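Local coordinates for hypothetical protein XAC2396 (Xanthomonas axonopodis pv. citri, PDB 2G3W) that is of unknown function, but belongs to the YaeQ family, whose compact fold is built around a variation of the PD-(D/E)XK nuclease motif, at residues L27-H32 with E38-R43; R43-A48 with V161-D166; D68-D73 with D79-L84; L84-E89 with G109-T114. All blocks are in the same frame, centred on the assembly; numbering follows the deposited sequence.

Contact 1. Residues L27-H32 with E38-R43; sequences LTLAQH and ERLMVR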
loop_
_atom_site.group_PDB
_atom_site.type_symbol
_atom_site.label_atom_id
_atom_site.label_comp_id
_atom_site.label_asym_id
_atom_site.label_seq_id
_atom_site.Cartn_x
_atom_site.Cartn_y
_atom_site.Cartn_z
ATOM N N LEU A 27 26.882 -7.045 -8.956
ATOM C CA LEU A 27 26.338 -8.293 -8.460
ATOM C C LEU A 27 26.718 -9.508 -9.312
ATOM O O LEU A 27 26.991 -9.379 -10.499
ATOM C CB LEU A 27 24.797 -8.200 -8.404
ATOM C CG LEU A 27 24.218 -7.091 -7.516
ATOM C CD1 LEU A 27 22.733 -7.182 -7.567
ATOM C CD2 LEU A 27 24.704 -7.179 -6.075
ATOM N N THR A 28 26.677 -10.670 -8.664
ATOM C CA THR A 28 26.867 -11.979 -9.253
ATOM C C THR A 28 25.718 -12.837 -8.776
ATOM O O THR A 28 25.397 -12.833 -7.575
ATOM C CB THR A 28 28.228 -12.540 -8.757
ATOM O OG1 THR A 28 29.252 -12.079 -9.646
ATOM C CG2 THR A 28 28.243 -14.062 -8.662
ATOM N N LEU A 29 25.054 -13.518 -9.718
ATOM C CA LEU A 29 23.914 -14.387 -9.416
ATOM C C LEU A 29 24.127 -15.738 -10.024
ATOM O O LEU A 29 24.374 -15.845 -11.234
ATOM C CB LEU A 29 22.583 -13.808 -9.949
ATOM C CG LEU A 29 22.037 -12.497 -9.409
ATOM C CD1 LEU A 29 22.597 -11.354 -10.260
ATOM C CD2 LEU A 29 20.506 -12.542 -9.490
ATOM N N ALA A 30 24.079 -16.768 -9.182
ATOM C CA ALA A 30 24.174 -18.144 -9.660
ATOM C C ALA A 30 22.759 -18.571 -10.001
ATOM O O ALA A 30 21.931 -18.625 -9.128
ATOM C CB ALA A 30 24.745 -19.057 -8.584
ATOM N N GLN A 31 22.482 -18.870 -11.261
ATOM C CA GLN A 31 21.140 -19.326 -11.654
ATOM C C GLN A 31 21.022 -20.850 -11.530
ATOM O O GLN A 31 21.639 -21.589 -12.289
ATOM C CB GLN A 31 20.811 -18.918 -13.088
ATOM C CG GLN A 31 19.388 -19.310 -13.505
ATOM C CD GLN A 31 18.961 -18.669 -14.819
ATOM O OE1 GLN A 31 19.743 -17.980 -15.466
ATOM N NE2 GLN A 31 17.705 -18.889 -15.208
ATOM N N HIS A 32 20.234 -21.296 -10.558
ATOM C CA HIS A 32 20.021 -22.732 -10.299
ATOM C C HIS A 32 19.424 -23.376 -11.554
ATOM O O HIS A 32 18.681 -22.721 -12.277
ATOM C CB HIS A 32 19.067 -22.882 -9.096
ATOM C CG HIS A 32 18.816 -24.306 -8.682
ATOM N ND1 HIS A 32 19.566 -24.949 -7.720
ATOM C CD2 HIS A 32 17.883 -25.201 -9.092
ATOM C CE1 HIS A 32 19.117 -26.184 -7.568
ATOM N NE2 HIS A 32 18.097 -26.362 -8.390
ATOM N N GLU A 38 12.882 -15.742 -15.846
ATOM C CA GLU A 38 11.930 -14.880 -15.155
ATOM C C GLU A 38 12.209 -14.813 -13.635
ATOM O O GLU A 38 12.302 -13.729 -13.090
ATOM C CB GLU A 38 10.500 -15.377 -15.391
ATOM C CG GLU A 38 9.416 -14.572 -14.652
ATOM C CD GLU A 38 7.974 -15.041 -14.953
ATOM O OE1 GLU A 38 7.784 -16.150 -15.488
ATOM O OE2 GLU A 38 7.019 -14.295 -14.652
ATOM N N ARG A 39 12.316 -15.957 -12.956
ATOM C CA ARG A 39 12.572 -15.960 -11.489
ATOM C C ARG A 39 13.897 -15.298 -11.188
ATOM O O ARG A 39 13.992 -14.510 -10.234
ATOM C CB ARG A 39 12.628 -17.384 -10.929
ATOM C CG ARG A 39 12.531 -17.421 -9.394
ATOM C CD ARG A 39 12.604 -18.868 -8.918
ATOM N NE ARG A 39 12.418 -18.972 -7.471
ATOM C CZ ARG A 39 13.312 -18.604 -6.558
ATOM N NH1 ARG A 39 14.513 -18.118 -6.930
ATOM N NH2 ARG A 39 13.012 -18.750 -5.260
ATOM N N LEU A 40 14.923 -15.575 -12.004
ATOM C CA LEU A 40 16.225 -14.902 -11.779
ATOM C C LEU A 40 16.087 -13.374 -11.837
ATOM O O LEU A 40 16.650 -12.631 -11.008
ATOM C CB LEU A 40 17.292 -15.409 -12.767
ATOM C CG LEU A 40 18.628 -14.857 -12.271
ATOM C CD1 LEU A 40 19.541 -15.931 -11.827
ATOM C CD2 LEU A 40 19.265 -13.869 -13.237
HETATM N N MSE A 41 15.349 -12.880 -12.814
HETATM C CA MSE A 41 15.199 -11.438 -12.968
HETATM C C MSE A 41 14.325 -10.841 -11.841
HETATM O O MSE A 41 14.524 -9.698 -11.424
HETATM C CB MSE A 41 14.681 -11.053 -14.393
HETATM C CG MSE A 41 15.643 -11.450 -15.542
HETATM SE SE MSE A 41 17.314 -10.500 -15.375
HETATM C CE MSE A 41 16.633 -8.729 -15.741
ATOM N N VAL A 42 13.381 -11.612 -11.339
ATOM C CA VAL A 42 12.590 -11.188 -10.161
ATOM C C VAL A 42 13.538 -11.085 -8.956
ATOM O O VAL A 42 13.420 -10.127 -8.160
ATOM C CB VAL A 42 11.414 -12.131 -9.837
ATOM C CG1 VAL A 42 10.724 -11.746 -8.499
ATOM C CG2 VAL A 42 10.343 -12.068 -10.941
ATOM N N ARG A 43 14.500 -12.022 -8.828
ATOM C CA ARG A 43 15.472 -11.906 -7.736
ATOM C C ARG A 43 16.347 -10.664 -7.894
ATOM O O ARG A 43 16.665 -9.973 -6.926
ATOM C CB ARG A 43 16.421 -13.094 -7.677
ATOM C CG ARG A 43 15.877 -14.436 -7.241
ATOM C CD ARG A 43 17.096 -15.144 -6.551
ATOM N NE ARG A 43 17.939 -15.801 -7.564
ATOM C CZ ARG A 43 19.257 -15.884 -7.563
ATOM N NH1 ARG A 43 20.001 -15.269 -6.640
ATOM N NH2 ARG A 43 19.848 -16.541 -8.559
HETATM O O HOH W 1 22.921 -16.297 -6.705
#

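Contact 2. Residues R43-A48 with V161-D166; sequences RLLAFA and VQMLAD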
loop_
_atom_site.group_PDB
_atom_site.type_symbol
_atom_site.label_atom_id
_atom_site.label_comp_id
_atom_site.label_asym_id
_atom_site.label_seq_id
_atom_site.Cartn_x
_atom_site.Cartn_y
_atom_site.Cartn_z
ATOM N N ARG A 43 14.500 -12.022 -8.828
ATOM C CA ARG A 43 15.472 -11.906 -7.736
ATOM C C ARG A 43 16.347 -10.664 -7.894
ATOM O O ARG A 43 16.665 -9.973 -6.926
ATOM C CB ARG A 43 16.421 -13.094 -7.677
ATOM C CG ARG A 43 15.877 -14.436 -7.241
ATOM C CD ARG A 43 17.096 -15.144 -6.551
ATOM N NE ARG A 43 17.939 -15.801 -7.564
ATOM C CZ ARG A 43 19.257 -15.884 -7.563
ATOM N NH1 ARG A 43 20.001 -15.269 -6.640
ATOM N NH2 ARG A 43 19.848 -16.541 -8.559
ATOM N N LEU A 44 16.794 -10.408 -9.120
ATOM C CA LEU A 44 17.560 -9.197 -9.394
ATOM C C LEU A 44 16.718 -7.955 -9.077
ATOM O O LEU A 44 17.182 -7.039 -8.404
ATOM C CB LEU A 44 18.042 -9.176 -10.846
ATOM C CG LEU A 44 18.936 -7.998 -11.187
ATOM C CD1 LEU A 44 20.242 -8.078 -10.350
ATOM C CD2 LEU A 44 19.197 -7.972 -12.672
ATOM N N LEU A 45 15.485 -7.919 -9.567
ATOM C CA LEU A 45 14.568 -6.824 -9.233
ATOM C C LEU A 45 14.396 -6.678 -7.697
ATOM O O LEU A 45 14.337 -5.547 -7.178
ATOM C CB LEU A 45 13.199 -7.010 -9.955
ATOM C CG LEU A 45 12.082 -6.026 -9.594
ATOM C CD1 LEU A 45 12.407 -4.602 -9.927
ATOM C CD2 LEU A 45 10.762 -6.452 -10.243
ATOM N N ALA A 46 14.282 -7.810 -6.992
ATOM C CA ALA A 46 14.098 -7.808 -5.532
ATOM C C ALA A 46 15.278 -7.167 -4.830
ATOM O O ALA A 46 15.112 -6.367 -3.894
ATOM C CB ALA A 46 13.870 -9.211 -5.002
ATOM N N PHE A 47 16.477 -7.521 -5.281
ATOM C CA PHE A 47 17.648 -6.877 -4.759
ATOM C C PHE A 47 17.526 -5.346 -4.931
ATOM O O PHE A 47 17.740 -4.587 -3.980
ATOM C CB PHE A 47 18.930 -7.463 -5.400
ATOM C CG PHE A 47 20.190 -7.017 -4.698
ATOM C CD1 PHE A 47 20.641 -5.729 -4.848
ATOM C CD2 PHE A 47 20.890 -7.882 -3.851
ATOM C CE1 PHE A 47 21.793 -5.274 -4.180
ATOM C CE2 PHE A 47 22.071 -7.441 -3.192
ATOM C CZ PHE A 47 22.498 -6.139 -3.353
ATOM N N ALA A 48 17.132 -4.895 -6.120
ATOM C CA ALA A 48 17.008 -3.468 -6.384
ATOM C C ALA A 48 15.940 -2.792 -5.537
ATOM O O ALA A 48 16.116 -1.620 -5.137
ATOM C CB ALA A 48 16.763 -3.215 -7.868
ATOM N N VAL A 161 8.565 1.279 -10.453
ATOM C CA VAL A 161 9.942 0.872 -10.713
ATOM C C VAL A 161 10.152 0.673 -12.205
ATOM O O VAL A 161 9.340 0.032 -12.871
ATOM C CB VAL A 161 10.364 -0.392 -9.862
ATOM C CG1 VAL A 161 9.432 -1.539 -10.092
ATOM C CG2 VAL A 161 11.846 -0.798 -10.126
ATOM N N GLN A 162 11.228 1.265 -12.714
ATOM C CA GLN A 162 11.714 1.047 -14.077
ATOM C C GLN A 162 13.076 0.368 -14.056
ATOM O O GLN A 162 13.988 0.795 -13.346
ATOM C CB GLN A 162 11.804 2.363 -14.888
ATOM C CG GLN A 162 12.282 2.127 -16.333
ATOM C CD GLN A 162 12.417 3.381 -17.200
ATOM O OE1 GLN A 162 12.349 4.519 -16.719
ATOM N NE2 GLN A 162 12.622 3.165 -18.497
HETATM N N MSE A 163 13.200 -0.692 -14.855
HETATM C CA MSE A 163 14.443 -1.399 -15.036
HETATM C C MSE A 163 14.880 -1.136 -16.461
HETATM O O MSE A 163 14.299 -1.679 -17.419
HETATM C CB MSE A 163 14.222 -2.884 -14.815
HETATM C CG MSE A 163 13.945 -3.231 -13.353
HETATM SE SE MSE A 163 15.593 -3.648 -12.431
HETATM C CE MSE A 163 15.770 -5.389 -13.174
ATOM N N LEU A 164 15.883 -0.278 -16.601
ATOM C CA LEU A 164 16.297 0.189 -17.913
ATOM C C LEU A 164 17.712 -0.263 -18.325
ATOM O O LEU A 164 18.696 0.020 -17.646
ATOM C CB LEU A 164 16.172 1.718 -17.993
ATOM C CG LEU A 164 16.725 2.359 -19.269
ATOM C CD1 LEU A 164 15.804 2.097 -20.451
ATOM C CD2 LEU A 164 16.932 3.847 -19.054
ATOM N N ALA A 165 17.788 -0.960 -19.449
ATOM C CA ALA A 165 19.050 -1.402 -20.013
ATOM C C ALA A 165 19.122 -0.905 -21.461
ATOM O O ALA A 165 18.105 -0.492 -22.020
ATOM C CB ALA A 165 19.139 -2.899 -19.958
ATOM N N ASP A 166 20.315 -0.947 -22.072
ATOM C CA ASP A 166 20.465 -0.532 -23.468
ATOM C C ASP A 166 19.587 -1.358 -24.417
ATOM O O ASP A 166 19.227 -0.886 -25.501
ATOM C CB ASP A 166 21.936 -0.619 -23.927
ATOM C CG ASP A 166 22.884 0.282 -23.113
ATOM O OD1 ASP A 166 22.458 1.440 -22.670
ATOM O OD2 ASP A 166 24.093 -0.173 -22.928
#

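Contact 3. Residues D68-D73 with D79-L84; sequences DLWRRD and DLWIDL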
loop_
_atom_site.group_PDB
_atom_site.type_symbol
_atom_site.label_atom_id
_atom_site.label_comp_id
_atom_site.label_asym_id
_atom_site.label_seq_id
_atom_site.Cartn_x
_atom_site.Cartn_y
_atom_site.Cartn_z
ATOM N N ASP A 68 15.527 -16.366 -0.418
ATOM C CA ASP A 68 16.155 -15.935 -1.671
ATOM C C ASP A 68 17.068 -14.751 -1.500
ATOM O O ASP A 68 18.112 -14.642 -2.166
ATOM C CB ASP A 68 15.083 -15.675 -2.712
ATOM C CG ASP A 68 14.288 -16.921 -2.994
ATOM O OD1 ASP A 68 14.881 -17.936 -3.433
ATOM O OD2 ASP A 68 13.085 -16.909 -2.748
ATOM N N LEU A 69 16.680 -13.832 -0.621
ATOM C CA LEU A 69 17.630 -12.751 -0.256
ATOM C C LEU A 69 17.553 -12.482 1.219
ATOM O O LEU A 69 16.508 -12.700 1.834
ATOM C CB LEU A 69 17.352 -11.448 -1.013
ATOM C CG LEU A 69 17.213 -11.438 -2.540
ATOM C CD1 LEU A 69 15.788 -11.857 -2.975
ATOM C CD2 LEU A 69 17.520 -10.029 -3.039
ATOM N N TRP A 70 18.645 -11.958 1.786
ATOM C CA TRP A 70 18.637 -11.529 3.190
ATOM C C TRP A 70 19.725 -10.538 3.561
ATOM O O TRP A 70 20.791 -10.502 2.928
ATOM C CB TRP A 70 18.670 -12.710 4.166
ATOM C CG TRP A 70 19.763 -13.751 3.986
ATOM C CD1 TRP A 70 20.708 -13.827 2.999
ATOM C CD2 TRP A 70 19.956 -14.896 4.820
ATOM N NE1 TRP A 70 21.506 -14.948 3.194
ATOM C CE2 TRP A 70 21.048 -15.624 4.298
ATOM C CE3 TRP A 70 19.283 -15.396 5.952
ATOM C CZ2 TRP A 70 21.502 -16.814 4.882
ATOM C CZ3 TRP A 70 19.733 -16.575 6.529
ATOM C CH2 TRP A 70 20.843 -17.265 5.996
ATOM N N ARG A 71 19.390 -9.714 4.546
ATOM C CA ARG A 71 20.359 -8.873 5.230
ATOM C C ARG A 71 20.419 -9.386 6.669
ATOM O O ARG A 71 19.384 -9.555 7.330
ATOM C CB ARG A 71 19.942 -7.411 5.179
ATOM C CG ARG A 71 20.917 -6.515 5.930
ATOM C CD ARG A 71 20.557 -5.057 5.804
ATOM N NE ARG A 71 19.295 -4.722 6.470
ATOM C CZ ARG A 71 18.161 -4.434 5.836
ATOM N NH1 ARG A 71 18.106 -4.439 4.506
ATOM N NH2 ARG A 71 17.081 -4.129 6.540
ATOM N N ARG A 72 21.619 -9.684 7.132
ATOM C CA ARG A 72 21.789 -10.194 8.483
ATOM C C ARG A 72 22.595 -9.211 9.332
ATOM O O ARG A 72 23.520 -8.575 8.828
ATOM C CB ARG A 72 22.473 -11.560 8.439
ATOM C CG ARG A 72 21.608 -12.658 7.835
ATOM C CD ARG A 72 22.451 -13.896 7.645
ATOM N NE ARG A 72 23.147 -13.825 6.361
ATOM C CZ ARG A 72 24.066 -14.687 5.945
ATOM N NH1 ARG A 72 24.419 -15.695 6.712
ATOM N NH2 ARG A 72 24.619 -14.532 4.749
ATOM N N ASP A 73 22.245 -9.062 10.608
ATOM C CA ASP A 73 22.954 -8.088 11.429
ATOM C C ASP A 73 24.392 -8.551 11.677
ATOM O O ASP A 73 24.779 -9.641 11.220
ATOM C CB ASP A 73 22.219 -7.769 12.750
ATOM C CG ASP A 73 22.078 -8.980 13.673
ATOM O OD1 ASP A 73 22.920 -9.908 13.609
ATOM O OD2 ASP A 73 21.114 -8.993 14.481
ATOM N N ASP A 79 17.893 -9.610 9.650
ATOM C CA ASP A 79 17.126 -8.355 9.716
ATOM C C ASP A 79 16.014 -8.325 8.681
ATOM O O ASP A 79 14.918 -7.787 8.916
ATOM C CB ASP A 79 18.044 -7.134 9.507
ATOM C CG ASP A 79 18.560 -6.575 10.787
ATOM O OD1 ASP A 79 17.874 -6.752 11.823
ATOM O OD2 ASP A 79 19.666 -5.960 10.781
ATOM N N LEU A 80 16.299 -8.907 7.527
ATOM C CA LEU A 80 15.375 -8.897 6.421
ATOM C C LEU A 80 15.507 -10.224 5.705
ATOM O O LEU A 80 16.617 -10.642 5.383
ATOM C CB LEU A 80 15.704 -7.762 5.445
ATOM C CG LEU A 80 14.737 -7.560 4.255
ATOM C CD1 LEU A 80 13.402 -7.004 4.705
ATOM C CD2 LEU A 80 15.403 -6.630 3.236
ATOM N N TRP A 81 14.368 -10.855 5.454
ATOM C CA TRP A 81 14.288 -12.188 4.878
ATOM C C TRP A 81 13.300 -12.104 3.752
ATOM O O TRP A 81 12.137 -11.809 3.984
ATOM C CB TRP A 81 13.770 -13.153 5.945
ATOM C CG TRP A 81 13.513 -14.579 5.545
ATOM C CD1 TRP A 81 12.559 -15.047 4.682
ATOM C CD2 TRP A 81 14.175 -15.726 6.066
ATOM N NE1 TRP A 81 12.608 -16.421 4.604
ATOM C CE2 TRP A 81 13.594 -16.862 5.451
ATOM C CE3 TRP A 81 15.218 -15.908 6.992
ATOM C CZ2 TRP A 81 14.021 -18.167 5.725
ATOM C CZ3 TRP A 81 15.647 -17.208 7.268
ATOM C CH2 TRP A 81 15.049 -18.326 6.626
ATOM N N ILE A 82 13.773 -12.334 2.520
ATOM C CA ILE A 82 12.923 -12.209 1.320
ATOM C C ILE A 82 12.728 -13.547 0.594
ATOM O O ILE A 82 13.715 -14.178 0.205
ATOM C CB ILE A 82 13.516 -11.149 0.316
ATOM C CG1 ILE A 82 13.840 -9.799 1.010
ATOM C CG2 ILE A 82 12.548 -10.968 -0.884
ATOM C CD1 ILE A 82 14.659 -8.799 0.182
ATOM N N ASP A 83 11.472 -13.992 0.433
ATOM C CA ASP A 83 11.144 -15.223 -0.288
ATOM C C ASP A 83 10.309 -14.897 -1.525
ATOM O O ASP A 83 9.362 -14.086 -1.451
ATOM C CB ASP A 83 10.352 -16.231 0.583
ATOM C CG ASP A 83 11.251 -17.093 1.481
ATOM O OD1 ASP A 83 12.405 -17.347 1.141
ATOM O OD2 ASP A 83 10.816 -17.480 2.564
ATOM N N LEU A 84 10.666 -15.492 -2.663
ATOM C CA LEU A 84 9.973 -15.180 -3.900
ATOM C C LEU A 84 8.908 -16.220 -4.081
ATOM O O LEU A 84 9.030 -17.349 -3.577
ATOM C CB LEU A 84 10.896 -15.143 -5.130
ATOM C CG LEU A 84 12.218 -14.369 -4.897
ATOM C CD1 LEU A 84 13.178 -14.638 -6.042
ATOM C CD2 LEU A 84 11.968 -12.890 -4.708
#

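Contact 4. Residues L84-E89 with G109-T114; sequences LGQPDE and GQATET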
loop_
_atom_site.group_PDB
_atom_site.type_symbol
_atom_site.label_atom_id
_atom_site.label_comp_id
_atom_site.label_asym_id
_atom_site.label_seq_id
_atom_site.Cartn_x
_atom_site.Cartn_y
_atom_site.Cartn_z
ATOM N N LEU A 84 10.666 -15.492 -2.663
ATOM C CA LEU A 84 9.973 -15.180 -3.900
ATOM C C LEU A 84 8.908 -16.220 -4.081
ATOM O O LEU A 84 9.030 -17.349 -3.577
ATOM C CB LEU A 84 10.896 -15.143 -5.130
ATOM C CG LEU A 84 12.218 -14.369 -4.897
ATOM C CD1 LEU A 84 13.178 -14.638 -6.042
ATOM C CD2 LEU A 84 11.968 -12.890 -4.708
ATOM N N GLY A 85 7.853 -15.838 -4.775
ATOM C CA GLY A 85 6.795 -16.798 -5.102
ATOM C C GLY A 85 5.655 -16.838 -4.111
ATOM O O GLY A 85 5.206 -15.806 -3.559
ATOM N N GLN A 86 5.180 -18.061 -3.883
ATOM C CA GLN A 86 4.009 -18.295 -3.099
ATOM C C GLN A 86 4.381 -19.262 -1.994
ATOM O O GLN A 86 3.920 -20.427 -2.028
ATOM C CB GLN A 86 2.984 -19.018 -3.971
ATOM C CG GLN A 86 1.689 -18.349 -4.042
ATOM C CD GLN A 86 1.493 -17.759 -5.397
ATOM O OE1 GLN A 86 0.785 -18.352 -6.207
ATOM N NE2 GLN A 86 2.138 -16.608 -5.681
ATOM N N PRO A 87 5.199 -18.826 -1.016
ATOM C CA PRO A 87 5.531 -19.789 0.053
ATOM C C PRO A 87 4.341 -20.341 0.816
ATOM O O PRO A 87 3.363 -19.641 1.050
ATOM C CB PRO A 87 6.418 -18.971 1.003
ATOM C CG PRO A 87 6.275 -17.608 0.622
ATOM C CD PRO A 87 5.890 -17.545 -0.814
ATOM N N ASP A 88 4.430 -21.600 1.223
ATOM C CA ASP A 88 3.367 -22.170 2.006
ATOM C C ASP A 88 3.305 -21.539 3.400
ATOM O O ASP A 88 4.203 -20.781 3.813
ATOM C CB ASP A 88 3.421 -23.717 1.998
ATOM C CG ASP A 88 4.526 -24.308 2.897
ATOM O OD1 ASP A 88 5.246 -23.588 3.626
ATOM O OD2 ASP A 88 4.633 -25.540 2.911
ATOM N N GLU A 89 2.227 -21.825 4.108
ATOM C CA GLU A 89 1.976 -21.269 5.430
ATOM C C GLU A 89 3.123 -21.448 6.422
ATOM O O GLU A 89 3.392 -20.560 7.225
ATOM C CB GLU A 89 0.716 -21.910 5.994
ATOM C CG GLU A 89 -0.443 -21.659 5.081
ATOM C CD GLU A 89 -1.737 -21.926 5.766
ATOM O OE1 GLU A 89 -2.131 -21.098 6.616
ATOM O OE2 GLU A 89 -2.348 -22.954 5.449
ATOM N N GLY A 109 0.449 -14.109 -11.170
ATOM C CA GLY A 109 -0.736 -13.756 -11.945
ATOM C C GLY A 109 -1.969 -14.184 -11.155
ATOM O O GLY A 109 -2.022 -13.966 -9.963
ATOM N N GLN A 110 -2.932 -14.831 -11.799
ATOM C CA GLN A 110 -4.138 -15.254 -11.090
ATOM C C GLN A 110 -3.871 -16.098 -9.829
ATOM O O GLN A 110 -4.585 -15.976 -8.827
ATOM C CB GLN A 110 -5.073 -16.022 -12.040
ATOM C CG GLN A 110 -5.896 -15.119 -12.946
ATOM C CD GLN A 110 -7.202 -14.639 -12.310
ATOM O OE1 GLN A 110 -7.307 -14.486 -11.084
ATOM N NE2 GLN A 110 -8.208 -14.399 -13.156
ATOM N N ALA A 111 -2.866 -16.967 -9.898
ATOM C CA ALA A 111 -2.485 -17.814 -8.766
ATOM C C ALA A 111 -2.139 -16.978 -7.532
ATOM O O ALA A 111 -2.471 -17.351 -6.400
ATOM C CB ALA A 111 -1.308 -18.687 -9.142
ATOM N N THR A 112 -1.419 -15.884 -7.750
ATOM C CA THR A 112 -1.011 -15.006 -6.671
ATOM C C THR A 112 -2.187 -14.211 -6.078
ATOM O O THR A 112 -2.252 -14.038 -4.866
ATOM C CB THR A 112 0.102 -14.055 -7.123
ATOM O OG1 THR A 112 1.216 -14.815 -7.621
ATOM C CG2 THR A 112 0.573 -13.184 -5.963
ATOM N N GLU A 113 -3.103 -13.738 -6.922
ATOM C CA GLU A 113 -4.352 -13.121 -6.426
ATOM C C GLU A 113 -5.220 -14.122 -5.646
ATOM O O GLU A 113 -5.726 -13.814 -4.573
ATOM C CB GLU A 113 -5.176 -12.540 -7.575
ATOM C CG GLU A 113 -6.560 -12.017 -7.101
ATOM C CD GLU A 113 -7.281 -11.225 -8.159
ATOM O OE1 GLU A 113 -7.638 -11.815 -9.207
ATOM O OE2 GLU A 113 -7.486 -10.011 -7.942
ATOM N N THR A 114 -5.382 -15.323 -6.182
ATOM C CA THR A 114 -6.132 -16.355 -5.473
ATOM C C THR A 114 -5.482 -16.727 -4.125
ATOM O O THR A 114 -6.169 -16.793 -3.098
ATOM C CB THR A 114 -6.361 -17.576 -6.348
ATOM O OG1 THR A 114 -5.092 -18.140 -6.701
ATOM C CG2 THR A 114 -7.091 -17.156 -7.598
#

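Contact 1. Residues L27-H32 with E38-R43
Two side chains of helix 37-49 reach strand 21-31 through different first torsions. In Leu-40, CG stands anti to the backbone N (chi1 -169°), which carries CD1 to the aliphatic part of Gln-31; in Arg-43, CG lies anti to the carbonyl carbon and the chain bends further out (chi3 -84°), bringing the guanidinium up to the strand backbone. Leu-40 CD1 rests 3.5 Å from Gln-31 CB, the methyl meeting the glutamine stem at a slant. Leu-29, pointing from the strand at the helix, sets its CD2 methyl 4.1 Å from Leu-40 CG. Leu-29 CD2 also lies over one face of the Arg-43 guanidinium, displaced toward the rim, 4.0 Å from Arg-43 NH1. At the guanidinium edge, Arg-43 NH2 makes a weak, strongly bent hydrogen bond of 3.0 Å to Ala-30 O. A water links the same residue to the arginine: it accepts from Ala-30 N at 2.8 Å and from Arg-43 NH1 at 3.1 Å. The arginine thus reaches both the backbone N and O of Ala-30, the O directly but weakly, the N through water, while its NE forms a salt bridge with Glu-35 in the connecting loop. Gln-31 is fixed by its amide, NE2 bonding to Glu-35 O and Asp-37 OD1, and OE1 accepting from Arg-8 NE. The segment axes run nearly antiparallel, at 152°, as the chain leaves the edge strand 21-31 and turns back into the helix. Strand 6-16 is the neighbour of 21-31 in the sheet, and Phe-57 of strand 56-57 touches both Leu-29 and Arg-43.

Contact 2. Residues R43-A48 with V161-D166
Helix 37-49 packs here on one face of the large mixed sheet, against strand 160-165, one of its central strands; the two segment axes are 10.6 Å apart and inclined at 119°. Leu-45 carries most of the contact. With CG anti to its backbone N (chi1 174°), it sends CD1 between two strand residues that point to the helix, lying 3.9 Å from Val-161 CG2 and 4.0 Å from CG of the selenomethionine Met-163. Both side chains cross the leucine obliquely, and its one methyl touches residues two positions apart on the strand. Met-163 bends at both chi2 and chi3, which turns its chain along the helix surface and takes the terminal CE to 4.3 Å from Leu-44 CD2, a looser touch. Leu-45 thus meets the start of the selenomethionine chain and Leu-44 its end. Val-154 of strand 149-157 touches both Val-161 and Met-163, and Leu-172 of strand 168-176 also packs on Val-161, continuing the apolar surface over neighbouring strands. Four buried apolar side chains meet without any hydrogen bond or charge pair across the segments, so the helix is held on this part of the sheet by nonpolar packing and side-chain shape.

Contact 3. Residues D68-D73 with D79-L84
Trp-70 and Trp-81 are cross-strand neighbours, a non-hydrogen-bonded pair of an antiparallel hairpin, and meet in an offset edge-to-face stack, the edge of Trp-70 toward the face of Trp-81, with six-membered ring centroids 5.9 Å apart and planes at 89°. On the other face, Leu-69 CD1 packs 4.0 Å from Ile-82 CG2, and the Arg-71 guanidinium lays one face over Leu-80 CB, its NH1 3.7 Å from Leu-80 CD2. The backbone bonds include Ile-82 N to Leu-69 O at 2.8 Å. A classic beta bulge lies at each end: Asp-68 and Leu-69 oppose Ile-82, and Asp-79 and Leu-80 oppose Arg-71, whose O accepts from both their N atoms. Beyond the first bulge, Leu-84 N donates a 2.8 Å hydrogen bond to Asp-68 OD2, on its anti side. Farther out, Trp-81 NE1 bonds 2.9 Å to Asp-83 OD2, which lies in the indole plane, while the nitrogen sits above the carboxylate plane; Arg-72, paired with Glu-56, sets NE 3.5 Å above the Trp-70 ring. Asp-68 OD2 and Asp-83 OD1 lie only 4.0 Å apart, yet salt bridges from Arg-39 to Asp-68 and from Arg-91 to Asp-83 probably ease the repulsion between them.

Contact 4. Residues L84-E89 with G109-T114
Thr-112 OG1 is held by two groups: Gln-86 NE2 donates to it at 2.8 Å, and the backbone N of Gly-108 is hydrogen-bonded to it. The bond from Gln-86 is moderately bent, 145° at the hydrogen, and the hydroxyl lies 21° out of the amide plane. Gln-86 points from its loop toward helix 110-123, and a bend at chi2 (109°) turns the amide obliquely across the first turn of that helix. Its NE2 also comes 3.6 Å from Thr-112 CB and 3.8 Å from the methyl CG2, so the nitrogen also lies near the carbon branch of the threonine. The amide oxygen lies beside Ala-111, Gln-86 OE1 being 3.6 Å from Ala-111 CB. OE1 is also 3.4 Å from Ala-111 O. In Thr-112, OG1 stands beside its own backbone N, facing back to the glycine-rich turn that precedes the helix, where Gly-109 takes the N-cap position with positive phi. The loop carrying Gln-86 joins strand 78-84 to helix 89-98, whose N-cap is Asp-88, its OD1 bonded to Arg-91 N. One glutamine thus ties this loop to the start of helix 110-123. With a single hydrogen bond and little apolar packing across the segments, the link is polar and narrow; the approach of OE1 to Ala-111 O joins two acceptors and adds no bond, so the amide's hold on the helix rests on NE2.

Contacts 1 and 2 both use helix 37-49, and contacts 3 and 4 reach it too, through Leu-69 and Leu-84. Contacts 1 and 2 share Arg-43 and lie about 11 Å apart between centres; Leu-44 packs its CD1 3.8 Å from Leu-27 CD1, so that a helix side chain of contact 2 also meets the edge strand of contact 1. Contact 3, about 15 Å from contact 1 by centres, is tied to it by a salt bridge of 2.7 Å between Arg-39 NH2 and Asp-68 OD1, and to contact 2 by Leu-69 packing on Ala-46 and Phe-47. Contacts 3 and 4 share Leu-84, where the hairpin passes into the loop, their centres about 18 Å apart. Contacts 2 and 3 lie on opposite sides of the chain's centre.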